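PDB 3QH4: esterase LipW from Mycobacterium marinum, which probably hydrolyses ester bonds as a serine esterase of the alpha/beta hydrolase fold. Local coordinates for residues F189-Q194 against A305-A310. Numbering follows the deposited sequence.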
ATOM      1  N   PHE A 189       8.460  -6.976  10.236  1.00  6.71           N
ATOM      2  CA  PHE A 189       8.493  -7.122   8.793  1.00  5.82           C
ATOM      3  C   PHE A 189       7.743  -5.981   8.154  1.00  6.08           C
ATOM      4  O   PHE A 189       6.740  -5.520   8.723  1.00  6.68           O
ATOM      5  CB  PHE A 189       7.825  -8.434   8.372  1.00  5.86           C
ATOM      6  CG  PHE A 189       8.196  -8.879   6.978  1.00  6.58           C
ATOM      7  CD1 PHE A 189       9.382  -9.581   6.756  1.00  5.69           C
ATOM      8  CD2 PHE A 189       7.354  -8.606   5.895  1.00  6.80           C
ATOM      9  CE1 PHE A 189       9.724 -10.008   5.464  1.00  4.15           C
ATOM     10  CE2 PHE A 189       7.705  -8.989   4.590  1.00  6.39           C
ATOM     11  CZ  PHE A 189       8.893  -9.705   4.377  1.00  6.43           C
ATOM     12  N   GLN A 190       8.205  -5.546   6.981  1.00  4.95           N
ATOM     13  CA  GLN A 190       7.439  -4.564   6.189  1.00  5.09           C
ATOM     14  C   GLN A 190       7.224  -5.085   4.777  1.00  5.02           C
ATOM     15  O   GLN A 190       8.170  -5.526   4.094  1.00  4.62           O
ATOM     16  CB  GLN A 190       8.115  -3.171   6.168  1.00  6.81           C
ATOM     17  CG  GLN A 190       9.517  -3.110   5.558  1.00  9.51           C
ATOM     18  CD  GLN A 190      10.086  -1.676   5.528  1.00  8.36           C
ATOM     19  OE1 GLN A 190       9.369  -0.691   5.278  1.00  8.49           O
ATOM     20  NE2 GLN A 190      11.366  -1.560   5.864  1.00 12.97           N
ATOM     21  N   LEU A 191       5.991  -4.964   4.307  1.00  4.29           N
ATOM     22  CA  LEU A 191       5.649  -5.464   2.967  1.00  3.74           C
ATOM     23  C   LEU A 191       5.192  -4.273   2.137  1.00  4.49           C
ATOM     24  O   LEU A 191       4.187  -3.625   2.459  1.00  4.01           O
ATOM     25  CB  LEU A 191       4.540  -6.526   3.086  1.00  4.61           C
ATOM     26  CG  LEU A 191       4.109  -7.207   1.788  1.00  4.89           C
ATOM     27  CD1 LEU A 191       3.709  -8.653   2.092  1.00  7.74           C
ATOM     28  CD2 LEU A 191       2.948  -6.429   1.158  1.00  6.63           C
ATOM     29  N   LEU A 192       6.004  -3.924   1.146  1.00  2.81           N
ATOM     30  CA  LEU A 192       5.788  -2.694   0.363  1.00  3.71           C
ATOM     31  C   LEU A 192       5.486  -3.103  -1.084  1.00  4.60           C
ATOM     32  O   LEU A 192       6.399  -3.443  -1.866  1.00  4.99           O
ATOM     33  CB  LEU A 192       7.017  -1.777   0.427  1.00  3.93           C
ATOM     34  CG  LEU A 192       7.581  -1.467   1.814  1.00  4.84           C
ATOM     35  CD1 LEU A 192       8.860  -0.647   1.707  1.00  5.73           C
ATOM     36  CD2 LEU A 192       6.559  -0.709   2.680  1.00  4.89           C
ATOM     37  N   HIS A 193       4.207  -3.094  -1.427  1.00  3.59           N
ATOM     38  CA  HIS A 193       3.826  -3.375  -2.810  1.00  3.47           C
ATOM     39  C   HIS A 193       3.744  -2.102  -3.653  1.00  3.73           C
ATOM     40  O   HIS A 193       3.041  -1.150  -3.297  1.00  3.24           O
ATOM     41  CB  HIS A 193       2.517  -4.194  -2.872  1.00  4.23           C
ATOM     42  CG  HIS A 193       2.047  -4.464  -4.270  1.00  3.21           C
ATOM     43  ND1 HIS A 193       2.888  -4.944  -5.254  1.00  4.17           N
ATOM     44  CD2 HIS A 193       0.824  -4.336  -4.845  1.00  2.75           C
ATOM     45  CE1 HIS A 193       2.207  -5.082  -6.381  1.00  3.41           C
ATOM     46  NE2 HIS A 193       0.958  -4.709  -6.163  1.00  4.17           N
ATOM     47  N   GLN A 194       4.452  -2.143  -4.784  1.00  3.58           N
ATOM     48  CA  GLN A 194       4.578  -1.033  -5.746  1.00  3.91           C
ATOM     49  C   GLN A 194       4.576   0.335  -5.024  1.00  3.36           C
ATOM     50  O   GLN A 194       3.766   1.207  -5.370  1.00  3.92           O
ATOM     51  CB  GLN A 194       3.472  -1.153  -6.840  1.00  3.62           C
ATOM     52  CG  GLN A 194       2.048  -1.205  -6.249  1.00  3.78           C
ATOM     53  CD  GLN A 194       0.933  -1.392  -7.246  1.00  3.30           C
ATOM     54  OE1 GLN A 194       1.160  -1.702  -8.414  1.00  4.01           O
ATOM     55  NE2 GLN A 194      -0.302  -1.226  -6.772  1.00  8.00           N
ATOM     56  N   ALA A 305       0.877 -14.972  -3.809  1.00  5.23           N
ATOM     57  CA  ALA A 305       1.505 -16.160  -3.227  1.00  4.43           C
ATOM     58  C   ALA A 305       2.830 -15.738  -2.609  1.00  5.44           C
ATOM     59  O   ALA A 305       3.181 -16.212  -1.516  1.00  6.15           O
ATOM     60  CB  ALA A 305       1.694 -17.231  -4.285  1.00  5.30           C
ATOM     61  N   MET A 306       3.543 -14.837  -3.305  1.00  5.27           N
ATOM     62  CA  MET A 306       4.849 -14.369  -2.865  1.00  5.09           C
ATOM     63  C   MET A 306       4.724 -13.587  -1.560  1.00  5.64           C
ATOM     64  O   MET A 306       5.524 -13.753  -0.626  1.00  6.33           O
ATOM     65  CB  MET A 306       5.485 -13.504  -3.962  1.00  4.28           C
ATOM     66  CG  MET A 306       6.871 -13.016  -3.635  1.00  6.60           C
ATOM     67  SD  MET A 306       7.517 -11.958  -4.945  1.00  6.41           S
ATOM     68  CE  MET A 306       7.469 -13.108  -6.323  1.00  7.64           C
ATOM     69  N   GLN A 307       3.718 -12.731  -1.502  1.00  4.61           N
ATOM     70  CA  GLN A 307       3.441 -11.942  -0.310  1.00  4.89           C
ATOM     71  C   GLN A 307       3.079 -12.848   0.844  1.00  5.60           C
ATOM     72  O   GLN A 307       3.542 -12.633   1.958  1.00  6.55           O
ATOM     73  CB  GLN A 307       2.278 -10.990  -0.580  1.00  3.98           C
ATOM     74  CG  GLN A 307       2.587  -9.892  -1.593  1.00  4.55           C
ATOM     75  CD  GLN A 307       1.312  -9.126  -1.956  1.00  7.38           C
ATOM     76  OE1 GLN A 307       0.239  -9.733  -2.071  1.00  6.35           O
ATOM     77  NE2 GLN A 307       1.427  -7.817  -2.173  1.00  6.22           N
ATOM     78  N   GLY A 308       2.242 -13.852   0.576  1.00  5.20           N
ATOM     79  CA  GLY A 308       1.817 -14.795   1.627  1.00  6.33           C
ATOM     80  C   GLY A 308       2.991 -15.537   2.229  1.00  7.15           C
ATOM     81  O   GLY A 308       3.097 -15.660   3.446  1.00  6.90           O
ATOM     82  N   HIS A 309       3.903 -15.973   1.375  1.00  7.36           N
ATOM     83  CA  HIS A 309       5.045 -16.763   1.830  1.00  8.93           C
ATOM     84  C   HIS A 309       6.011 -15.883   2.624  1.00  8.62           C
ATOM     85  O   HIS A 309       6.589 -16.336   3.596  1.00  9.27           O
ATOM     86  CB  HIS A 309       5.726 -17.456   0.648  1.00 10.01           C
ATOM     87  CG  HIS A 309       4.996 -18.680   0.172  1.00 16.08           C
ATOM     88  ND1 HIS A 309       4.636 -19.711   1.027  1.00 22.09           N
ATOM     89  CD2 HIS A 309       4.554 -19.041  -1.056  1.00 21.05           C
ATOM     90  CE1 HIS A 309       4.004 -20.649   0.341  1.00 23.17           C
ATOM     91  NE2 HIS A 309       3.932 -20.264  -0.923  1.00 23.30           N
ATOM     92  N   ALA A 310       6.151 -14.621   2.221  1.00  8.33           N
ATOM     93  CA  ALA A 310       7.094 -13.699   2.872  1.00  8.48           C
ATOM     94  C   ALA A 310       6.654 -13.430   4.290  1.00  8.60           C
ATOM     95  O   ALA A 310       7.449 -13.548   5.237  1.00  8.31           O
ATOM     96  CB  ALA A 310       7.211 -12.379   2.087  1.00  7.96           C
TER
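Leu191 faces Gln307 where strand 189-193 and helix 305-310 run nearly antiparallel, at 170°, with their axes 10.2 Å apart at closest approach. Every second strand residue, Phe189, Leu191 and His193, turns its CB toward the helix. The small Ala310 suits its place because its short side chain lets the backbone settle close over an aromatic ring: Ala310 CB lies 3.9 Å from Phe189 CZ, and Ala310 O sits over one face of that ring, offset toward its rim. Leu191 meets Gln307, about one turn earlier in the helix, its CD1 3.8 Å from Gln307 CB, the two side chains crossing at about a right angle. In this alpha/beta hydrolase fold the strand lies inside the sheet, between strands 160-165 and 250-255, and helix 298-315 packs on one face; apolar Phe189 and Leu191 suit this buried interface, both also touching Leu251 and Leu311. Gln307 combines an aliphatic stem for Leu191 with a polar end: CG lies anti to the carbonyl carbon (chi1 -67°) and the chain extends beyond it, carrying NE2 to 3.8 Å from His193 CB. No hydrogen bond joins Gln307 to His193, whose ring plane stands 82° from the amide; NE2 is satisfied elsewhere, and OE1 accepts from Gln107 NE2. His193 is gripped at both ring nitrogens, ND1 by Thr253 and NE2 by Asp291, which should fix its rotation, while Gln194 CG rests over the ring centre, 3.6 Å above its plane.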